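Local coordinates for protein 4-carboxymuconolactone decarboxylase (Sinorhizobium meliloti, PDB 4G9Q) that probably acts as a carboxymuconolactone decarboxylase-type enzyme of benzoate degradation, and may have peroxiredoxin activity, at residues Ile114-Tyr119 against Asp191-Pro196; Asp202-Thr207 against Leu224-Asp229; Gln59-Asp64 against Ala245-Trp250. All blocks are in the same frame, centred on the assembly; numbering follows the deposited sequence.

Contact 1 of 3, residues Ile114-Tyr119 against Asp191-Pro196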
loop_
_atom_site.group_PDB
_atom_site.type_symbol
_atom_site.label_atom_id
_atom_site.label_comp_id
_atom_site.label_asym_id
_atom_site.label_seq_id
_atom_site.Cartn_x
_atom_site.Cartn_y
_atom_site.Cartn_z
ATOM N N ILE A 114 -0.181 15.076 10.959
ATOM C CA ILE A 114 -0.142 15.221 9.504
ATOM C C ILE A 114 1.266 15.617 9.032
ATOM O O ILE A 114 1.818 14.994 8.127
ATOM C CB ILE A 114 -1.241 16.198 9.021
ATOM C CG1 ILE A 114 -2.614 15.572 9.308
ATOM C CG2 ILE A 114 -1.083 16.514 7.528
ATOM C CD1 ILE A 114 -3.784 16.540 9.286
ATOM N N THR A 115 1.856 16.625 9.671
ATOM C CA THR A 115 3.200 17.070 9.303
ATOM C C THR A 115 4.245 15.981 9.530
ATOM O O THR A 115 5.126 15.765 8.688
ATOM C CB THR A 115 3.575 18.352 10.053
ATOM O OG1 THR A 115 2.648 19.379 9.684
ATOM C CG2 THR A 115 4.992 18.800 9.710
ATOM N N HIS A 116 4.142 15.300 10.668
ATOM C CA HIS A 116 5.052 14.221 10.995
ATOM C C HIS A 116 4.981 13.108 9.956
ATOM O O HIS A 116 6.009 12.595 9.512
ATOM C CB HIS A 116 4.747 13.654 12.387
ATOM C CG HIS A 116 5.788 12.701 12.876
ATOM N ND1 HIS A 116 7.020 13.120 13.327
ATOM C CD2 HIS A 116 5.793 11.349 12.962
ATOM C CE1 HIS A 116 7.742 12.067 13.667
ATOM N NE2 HIS A 116 7.019 10.980 13.459
ATOM N N LEU A 117 3.762 12.752 9.562
ATOM C CA LEU A 117 3.581 11.659 8.615
ATOM C C LEU A 117 3.868 12.031 7.162
ATOM O O LEU A 117 4.008 11.140 6.328
ATOM C CB LEU A 117 2.211 10.991 8.788
ATOM C CG LEU A 117 2.051 10.302 10.154
ATOM C CD1 LEU A 117 0.716 9.593 10.215
ATOM C CD2 LEU A 117 3.202 9.337 10.460
ATOM N N ALA A 118 3.991 13.328 6.863
ATOM C CA ALA A 118 4.529 13.747 5.560
ATOM C C ALA A 118 5.917 13.136 5.377
ATOM O O ALA A 118 6.260 12.640 4.296
ATOM C CB ALA A 118 4.597 15.263 5.463
ATOM N N TYR A 119 6.699 13.143 6.454
ATOM C CA TYR A 119 8.045 12.582 6.426
ATOM C C TYR A 119 8.051 11.062 6.540
ATOM O O TYR A 119 8.819 10.398 5.854
ATOM C CB TYR A 119 8.898 13.184 7.538
ATOM C CG TYR A 119 9.192 14.649 7.334
ATOM C CD1 TYR A 119 10.310 15.062 6.603
ATOM C CD2 TYR A 119 8.354 15.623 7.873
ATOM C CE1 TYR A 119 10.586 16.424 6.419
ATOM C CE2 TYR A 119 8.615 16.978 7.688
ATOM C CZ TYR A 119 9.725 17.369 6.964
ATOM O OH TYR A 119 9.976 18.707 6.796
ATOM N N ASP A 191 15.216 18.542 14.080
ATOM C CA ASP A 191 14.061 19.427 13.896
ATOM C C ASP A 191 12.735 18.734 14.198
ATOM O O ASP A 191 12.164 18.947 15.265
ATOM C CB ASP A 191 14.037 20.075 12.498
ATOM C CG ASP A 191 12.814 20.963 12.285
ATOM O OD1 ASP A 191 12.252 21.463 13.284
ATOM O OD2 ASP A 191 12.403 21.167 11.119
ATOM N N LEU A 192 12.255 17.902 13.266
ATOM C CA LEU A 192 10.942 17.261 13.401
ATOM C C LEU A 192 10.708 16.639 14.785
ATOM O O LEU A 192 9.671 16.891 15.411
ATOM C CB LEU A 192 10.720 16.218 12.284
ATOM C CG LEU A 192 9.341 15.536 12.204
ATOM C CD1 LEU A 192 8.238 16.524 11.854
ATOM C CD2 LEU A 192 9.377 14.388 11.196
ATOM N N TRP A 193 11.677 15.860 15.263
ATOM C CA TRP A 193 11.546 15.128 16.526
ATOM C C TRP A 193 11.614 16.026 17.756
ATOM O O TRP A 193 11.222 15.615 18.846
ATOM C CB TRP A 193 12.573 13.989 16.612
ATOM C CG TRP A 193 12.115 12.795 15.833
ATOM C CD1 TRP A 193 12.487 12.443 14.571
ATOM C CD2 TRP A 193 11.161 11.821 16.259
ATOM N NE1 TRP A 193 11.830 11.294 14.185
ATOM C CE2 TRP A 193 11.008 10.892 15.203
ATOM C CE3 TRP A 193 10.431 11.629 17.440
ATOM C CZ2 TRP A 193 10.146 9.790 15.290
ATOM C CZ3 TRP A 193 9.571 10.531 17.525
ATOM C CH2 TRP A 193 9.442 9.627 16.453
ATOM N N LEU A 194 12.087 17.254 17.562
ATOM C CA LEU A 194 12.163 18.243 18.641
ATOM C C LEU A 194 11.016 19.256 18.613
ATOM O O LEU A 194 10.915 20.120 19.494
ATOM C CB LEU A 194 13.513 18.968 18.585
ATOM C CG LEU A 194 14.747 18.061 18.554
ATOM C CD1 LEU A 194 16.014 18.901 18.419
ATOM C CD2 LEU A 194 14.811 17.141 19.786
ATOM N N ARG A 195 10.145 19.157 17.611
ATOM C CA ARG A 195 8.986 20.037 17.541
ATOM C C ARG A 195 8.034 19.743 18.707
ATOM O O ARG A 195 7.698 18.587 18.956
ATOM C CB ARG A 195 8.293 19.908 16.183
ATOM C CG ARG A 195 9.067 20.576 15.036
ATOM C CD ARG A 195 8.437 20.253 13.674
ATOM N NE ARG A 195 7.031 20.657 13.622
ATOM C CZ ARG A 195 6.598 21.876 13.310
ATOM N NH1 ARG A 195 7.454 22.845 12.989
ATOM N NH2 ARG A 195 5.298 22.126 13.312
ATOM N N PRO A 196 7.627 20.786 19.453
ATOM C CA PRO A 196 6.877 20.529 20.696
ATOM C C PRO A 196 5.386 20.196 20.539
ATOM O O PRO A 196 4.737 19.818 21.520
ATOM C CB PRO A 196 7.050 21.841 21.479
ATOM C CG PRO A 196 7.202 22.888 20.411
ATOM C CD PRO A 196 8.022 22.204 19.328
#
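Leu192 and His116 bury the most surface here, and Tyr119 adds to it. The CD2 methyl of Leu192 lies 3.4 Å from His116 ND1. Leu192 CD2 also lies 3.7 Å from Tyr119 CD2, so one branch of the leucine fills the space between two aromatic side chains. The leucine crosses the histidine at about a right angle. His116 has its CG anti to the backbone N (chi1 -170°), which brings the imidazole up to the Trp193 indole. There the two rings form a T-shaped pair, with planes at 87°. The histidine gives the edge: His116 CE1 sits 3.7 Å above the plane of the Trp193 indole, toward the rim. His116 NE2 is hydrogen-bonded to Thr207 OG1, and Tyr119 OH to Arg60 of the second subunit. With an alanine here in place of His116, the Thr207 hydroxyl would probably lose this partner and a gap would open between Leu192 and the indole face. Arg195, at the end of the type I turn that starts at Leu192, forms a salt bridge to Glu112. Helix 107-120 thus packs on the C-terminal end of helix 178-192 and the turn after it, in an all-alpha fold of the carboxymuconolactone decarboxylase family.

Contact 2 of 3, residues Asp202-Thr207 against Leu224-Asp229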
loop_
_atom_site.group_PDB
_atom_site.type_symbol
_atom_site.label_atom_id
_atom_site.label_comp_id
_atom_site.label_asym_id
_atom_site.label_seq_id
_atom_site.Cartn_x
_atom_site.Cartn_y
_atom_site.Cartn_z
ATOM N N ASP A 202 3.874 10.823 22.227
ATOM C CA ASP A 202 2.817 10.836 21.222
ATOM C C ASP A 202 3.368 10.810 19.798
ATOM O O ASP A 202 2.770 10.196 18.916
ATOM C CB ASP A 202 1.907 12.048 21.421
ATOM C CG ASP A 202 1.165 12.006 22.743
ATOM O OD1 ASP A 202 0.721 10.911 23.141
ATOM O OD2 ASP A 202 1.020 13.067 23.385
ATOM N N ARG A 203 4.499 11.477 19.576
ATOM C CA ARG A 203 5.149 11.432 18.263
ATOM C C ARG A 203 5.632 10.013 17.957
ATOM O O ARG A 203 5.494 9.531 16.834
ATOM C CB ARG A 203 6.299 12.439 18.176
ATOM C CG ARG A 203 6.771 12.704 16.750
ATOM C CD ARG A 203 7.875 13.762 16.697
ATOM N NE ARG A 203 7.409 15.080 17.138
ATOM C CZ ARG A 203 6.782 15.962 16.360
ATOM N NH1 ARG A 203 6.519 15.685 15.084
ATOM N NH2 ARG A 203 6.404 17.128 16.867
ATOM N N SER A 204 6.177 9.344 18.968
ATOM C CA SER A 204 6.582 7.948 18.828
ATOM C C SER A 204 5.366 7.047 18.612
ATOM O O SER A 204 5.420 6.117 17.803
ATOM C CB SER A 204 7.379 7.497 20.051
ATOM O OG SER A 204 8.677 8.077 20.039
ATOM N N LEU A 205 4.279 7.331 19.332
ATOM C CA LEU A 205 3.024 6.592 19.174
ATOM C C LEU A 205 2.518 6.643 17.727
ATOM O O LEU A 205 2.210 5.607 17.138
ATOM C CB LEU A 205 1.955 7.116 20.143
ATOM C CG LEU A 205 0.567 6.467 20.075
ATOM C CD1 LEU A 205 0.656 4.973 20.379
ATOM C CD2 LEU A 205 -0.401 7.152 21.028
ATOM N N VAL A 206 2.435 7.842 17.158
ATOM C CA VAL A 206 1.964 7.974 15.775
ATOM C C VAL A 206 2.926 7.307 14.781
ATOM O O VAL A 206 2.484 6.725 13.790
ATOM C CB VAL A 206 1.631 9.444 15.365
ATOM C CG1 VAL A 206 0.425 9.970 16.154
ATOM C CG2 VAL A 206 2.813 10.367 15.531
ATOM N N THR A 207 4.228 7.380 15.064
ATOM C CA THR A 207 5.235 6.741 14.216
ATOM C C THR A 207 5.078 5.219 14.221
ATOM O O THR A 207 5.006 4.608 13.152
ATOM C CB THR A 207 6.676 7.137 14.609
ATOM O OG1 THR A 207 6.777 8.565 14.642
ATOM C CG2 THR A 207 7.689 6.581 13.606
ATOM N N LEU A 224 9.931 1.616 18.459
ATOM C CA LEU A 224 9.277 1.056 19.645
ATOM C C LEU A 224 10.140 1.269 20.888
ATOM O O LEU A 224 9.630 1.639 21.944
ATOM C CB LEU A 224 8.927 -0.420 19.456
ATOM C CG LEU A 224 8.278 -1.122 20.659
ATOM C CD1 LEU A 224 6.968 -0.452 21.079
ATOM C CD2 LEU A 224 8.057 -2.589 20.339
ATOM N N ASN A 225 11.448 1.051 20.756
ATOM C CA ASN A 225 12.372 1.377 21.840
ATOM C C ASN A 225 12.243 2.840 22.233
ATOM O O ASN A 225 12.160 3.166 23.412
ATOM C CB ASN A 225 13.816 1.053 21.457
ATOM C CG ASN A 225 14.164 -0.400 21.671
ATOM O OD1 ASN A 225 14.606 -1.086 20.750
ATOM N ND2 ASN A 225 13.977 -0.878 22.893
ATOM N N LYS A 226 12.194 3.714 21.231
ATOM C CA LYS A 226 12.044 5.146 21.469
ATOM C C LYS A 226 10.727 5.475 22.183
ATOM O O LYS A 226 10.710 6.284 23.107
ATOM C CB LYS A 226 12.179 5.914 20.149
ATOM C CG LYS A 226 12.435 7.405 20.308
ATOM C CD LYS A 226 12.766 8.048 18.962
ATOM C CE LYS A 226 12.929 9.567 19.074
ATOM N NZ LYS A 226 14.050 9.971 19.981
ATOM N N ALA A 227 9.639 4.825 21.767
ATOM C CA ALA A 227 8.328 5.004 22.391
ATOM C C ALA A 227 8.340 4.589 23.860
ATOM O O ALA A 227 7.798 5.286 24.719
ATOM C CB ALA A 227 7.263 4.206 21.628
ATOM N N LEU A 228 8.960 3.444 24.135
ATOM C CA LEU A 228 9.059 2.936 25.499
ATOM C C LEU A 228 9.949 3.850 26.343
ATOM O O LEU A 228 9.592 4.169 27.477
ATOM C CB LEU A 228 9.559 1.486 25.507
ATOM C CG LEU A 228 8.636 0.445 24.850
ATOM C CD1 LEU A 228 9.375 -0.864 24.635
ATOM C CD2 LEU A 228 7.340 0.205 25.646
ATOM N N ASP A 229 11.075 4.288 25.770
ATOM C CA ASP A 229 11.945 5.297 26.404
ATOM C C ASP A 229 11.166 6.577 26.710
ATOM O O ASP A 229 11.375 7.203 27.754
ATOM C CB ASP A 229 13.143 5.659 25.511
ATOM C CG ASP A 229 14.160 4.533 25.369
ATOM O OD1 ASP A 229 14.090 3.521 26.101
ATOM O OD2 ASP A 229 15.046 4.668 24.496
#
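Lys226 passes Ser204 on its way to the flat group beside this contact, the indole of Trp193, with which it makes a cation-pi interaction. The lysine chain is extended through chi3 and bends only at its last torsion (chi4 62°). Along this path Lys226 CG lies 3.8 Å from Ser204 OG. A second flat group, the peptide carbonyl of Arg203, lies within helix 200-213. Its oxygen accepts two bonds from Thr207, which come from opposite faces of the carbonyl plane. Thr207 OG1 donates to Arg203 O at 2.7 Å, tilted 30° out of the plane. Thr207 N donates from the other side. Two bonds thus grip Arg203 O, and Thr207 OG1 is also hydrogen-bonded to His116 NE2. The helices come closest at Ser204 and Ala227, whose CA atoms are 4.9 Å apart. Ser204 CB rests 3.5 Å from Ala227 CA and 3.7 Å from Ala227 CB. Both side chains point toward the opposite helix, and both are small enough to let the backbones approach this far. Ser204 OG makes two weak hydrogen bonds, to Pro200 O and Asn230 ND2. On another side of helix 200-213, Asp202 and Arg203 form salt bridges to Arg74 and Glu112. Helices 200-213 and 220-229 follow each other in the chain and run roughly antiparallel. Together they form a helical hairpin in which two small residues, Ser204 and Ala227, let the helices come close.

Contact 3 of 3, residues Gln59-Asp64 against Ala245-Trp250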
loop_
_atom_site.group_PDB
_atom_site.type_symbol
_atom_site.label_atom_id
_atom_site.label_comp_id
_atom_site.label_asym_id
_atom_site.label_seq_id
_atom_site.Cartn_x
_atom_site.Cartn_y
_atom_site.Cartn_z
ATOM N N GLN A 59 -20.593 -4.261 17.389
ATOM C CA GLN A 59 -20.384 -5.123 18.549
ATOM C C GLN A 59 -18.925 -5.394 18.900
ATOM O O GLN A 59 -18.581 -5.477 20.081
ATOM C CB GLN A 59 -21.137 -6.439 18.381
ATOM C CG GLN A 59 -22.644 -6.253 18.287
ATOM C CD GLN A 59 -23.396 -7.561 18.284
ATOM O OE1 GLN A 59 -22.803 -8.630 18.131
ATOM N NE2 GLN A 59 -24.717 -7.486 18.452
ATOM N N ARG A 60 -18.082 -5.553 17.884
ATOM C CA ARG A 60 -16.679 -5.905 18.100
ATOM C C ARG A 60 -15.761 -4.692 18.073
ATOM O O ARG A 60 -15.045 -4.435 19.041
ATOM C CB ARG A 60 -16.213 -6.938 17.074
ATOM C CG ARG A 60 -16.947 -8.258 17.198
ATOM C CD ARG A 60 -16.396 -9.282 16.238
ATOM N NE ARG A 60 -16.882 -10.605 16.608
ATOM C CZ ARG A 60 -16.573 -11.737 15.982
ATOM N NH1 ARG A 60 -15.780 -11.738 14.916
ATOM N NH2 ARG A 60 -17.063 -12.879 16.439
ATOM N N LEU A 61 -15.775 -3.947 16.971
ATOM C CA LEU A 61 -14.855 -2.822 16.828
ATOM C C LEU A 61 -15.150 -1.735 17.859
ATOM O O LEU A 61 -14.299 -1.404 18.685
ATOM C CB LEU A 61 -14.874 -2.261 15.403
ATOM C CG LEU A 61 -13.838 -1.171 15.109
ATOM C CD1 LEU A 61 -12.412 -1.647 15.407
ATOM C CD2 LEU A 61 -13.986 -0.690 13.670
ATOM N N TYR A 62 -16.369 -1.210 17.837
ATOM C CA TYR A 62 -16.728 -0.160 18.778
ATOM C C TYR A 62 -17.125 -0.668 20.158
ATOM O O TYR A 62 -16.808 -0.032 21.167
ATOM C CB TYR A 62 -17.773 0.773 18.164
ATOM C CG TYR A 62 -17.099 1.772 17.272
ATOM C CD1 TYR A 62 -16.631 2.982 17.792
ATOM C CD2 TYR A 62 -16.860 1.489 15.931
ATOM C CE1 TYR A 62 -15.980 3.898 16.991
ATOM C CE2 TYR A 62 -16.207 2.401 15.114
ATOM C CZ TYR A 62 -15.774 3.604 15.654
ATOM O OH TYR A 62 -15.132 4.514 14.860
ATOM N N GLY A 63 -17.779 -1.825 20.200
ATOM C CA GLY A 63 -18.310 -2.371 21.448
ATOM C C GLY A 63 -17.287 -3.085 22.310
ATOM O O GLY A 63 -17.497 -3.266 23.517
ATOM N N ASP A 64 -16.181 -3.503 21.697
ATOM C CA ASP A 64 -15.154 -4.254 22.413
ATOM C C ASP A 64 -13.768 -3.622 22.290
ATOM O O ASP A 64 -13.212 -3.158 23.287
ATOM C CB ASP A 64 -15.150 -5.725 21.976
ATOM C CG ASP A 64 -14.512 -6.643 23.005
ATOM O OD1 ASP A 64 -13.271 -6.651 23.116
ATOM O OD2 ASP A 64 -15.258 -7.367 23.702
ATOM N N ALA A 245 -4.733 -4.376 14.309
ATOM C CA ALA A 245 -5.194 -5.598 13.632
ATOM C C ALA A 245 -6.501 -5.325 12.889
ATOM O O ALA A 245 -6.725 -5.829 11.785
ATOM C CB ALA A 245 -5.380 -6.731 14.624
ATOM N N PHE A 246 -7.350 -4.503 13.495
ATOM C CA PHE A 246 -8.647 -4.176 12.912
ATOM C C PHE A 246 -8.543 -3.125 11.823
ATOM O O PHE A 246 -9.140 -3.276 10.756
ATOM C CB PHE A 246 -9.639 -3.766 14.007
ATOM C CG PHE A 246 -9.904 -4.860 14.999
ATOM C CD1 PHE A 246 -11.019 -5.689 14.857
ATOM C CD2 PHE A 246 -9.017 -5.100 16.043
ATOM C CE1 PHE A 246 -11.255 -6.718 15.756
ATOM C CE2 PHE A 246 -9.242 -6.134 16.944
ATOM C CZ PHE A 246 -10.366 -6.947 16.798
ATOM N N TYR A 247 -7.759 -2.079 12.074
ATOM C CA TYR A 247 -7.641 -0.970 11.121
ATOM C C TYR A 247 -6.660 -1.204 9.983
ATOM O O TYR A 247 -6.821 -0.633 8.908
ATOM C CB TYR A 247 -7.344 0.344 11.849
ATOM C CG TYR A 247 -8.579 0.877 12.529
ATOM C CD1 TYR A 247 -9.526 1.609 11.812
ATOM C CD2 TYR A 247 -8.829 0.607 13.877
ATOM C CE1 TYR A 247 -10.681 2.083 12.423
ATOM C CE2 TYR A 247 -9.987 1.074 14.500
ATOM C CZ TYR A 247 -10.904 1.810 13.774
ATOM O OH TYR A 247 -12.046 2.277 14.390
ATOM N N ALA A 248 -5.657 -2.047 10.216
ATOM C CA ALA A 248 -4.623 -2.282 9.214
ATOM C C ALA A 248 -4.536 -3.745 8.785
ATOM O O ALA A 248 -3.687 -4.103 7.971
ATOM C CB ALA A 248 -3.276 -1.778 9.718
ATOM N N GLY A 249 -5.428 -4.580 9.318
ATOM C CA GLY A 249 -5.488 -5.989 8.935
ATOM C C GLY A 249 -4.670 -6.875 9.856
ATOM O O GLY A 249 -3.626 -6.461 10.367
ATOM N N TRP A 250 -5.144 -8.104 10.057
ATOM C CA TRP A 250 -4.488 -9.053 10.956
ATOM C C TRP A 250 -3.007 -9.293 10.616
ATOM O O TRP A 250 -2.164 -9.265 11.514
ATOM C CB TRP A 250 -5.250 -10.390 11.009
ATOM C CG TRP A 250 -5.631 -10.779 12.397
ATOM C CD1 TRP A 250 -5.049 -11.728 13.182
ATOM C CD2 TRP A 250 -6.690 -10.206 13.171
ATOM N NE1 TRP A 250 -5.686 -11.786 14.408
ATOM C CE2 TRP A 250 -6.691 -10.857 14.426
ATOM C CE3 TRP A 250 -7.630 -9.198 12.926
ATOM C CZ2 TRP A 250 -7.611 -10.539 15.433
ATOM C CZ3 TRP A 250 -8.540 -8.873 13.926
ATOM C CH2 TRP A 250 -8.523 -9.550 15.167
#
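Leu61 supplies the apolar part of this contact, reaching Phe246 and Tyr247 with its branched end. Its CG is anti to the backbone N (chi1 -174°), which brings both methyls close to helix 234-248. Leu61 CD1 touches Phe246 CB at 3.8 Å and also lies 3.8 Å from Tyr247 CE2. Leu61 CD2 lies 3.6 Å from Tyr247 OH, at the far end of the same tyrosine. The leucine therefore spans the outer part of the Tyr247 ring, crossing that side chain at about a right angle.

Aromatic contacts extend the packing within segment 245-250. Trp250 CZ3 stands 3.8 Å above the Phe246 ring, over its centre. Ala245 CB lies over one face of the Trp250 ring. Phe246 also forms an edge-to-face pair with Tyr183 of the third subunit.

The polar ends are linked through a third residue. Tyr62 OH and Tyr247 OH are 3.8 Å apart and do not bond directly. Each is hydrogen-bonded to the hydroxyl of Tyr96, and Tyr247 OH also has Trp66 NE1 as a partner. These bonds satisfy the buried phenols. Arg60 forms a salt bridge to Asp191, and Asp64 a hydrogen bond to Tyr183, both of the third subunit.

Backbone shape matters at Gly249, the N-cap of helix 250-267. It is the first residue to leave helical backbone angles. With its positive phi and its psi (93°, 147°), a side chain would be jammed against the preceding carbonyl O. Helix 51-65 thus packs on helix 234-248 through Leu61, beside a subunit interface of the all-alpha trimer.

How the contacts relate
All three contacts are buried, and they use six different helices. Contact 2 touches no other subunit. Contacts 1 and 3 border subunit interfaces, and Arg60 of one subunit reaches Asp191 and Tyr119 of another, so the two sites meet across the trimer. Within one chain their centres are about 28 Å apart, on opposite sides of the chain centre. Contacts 1 and 2 are neighbours, with centres about 13 Å apart, joined by one bond between side chains and one from backbone to side chain. Contact 2 rests on small residues, contact 1 on a leucine and an edge-to-face pair, contact 3 on a leucine among aromatics. Contact 3 closes a long chain loop that contains both others.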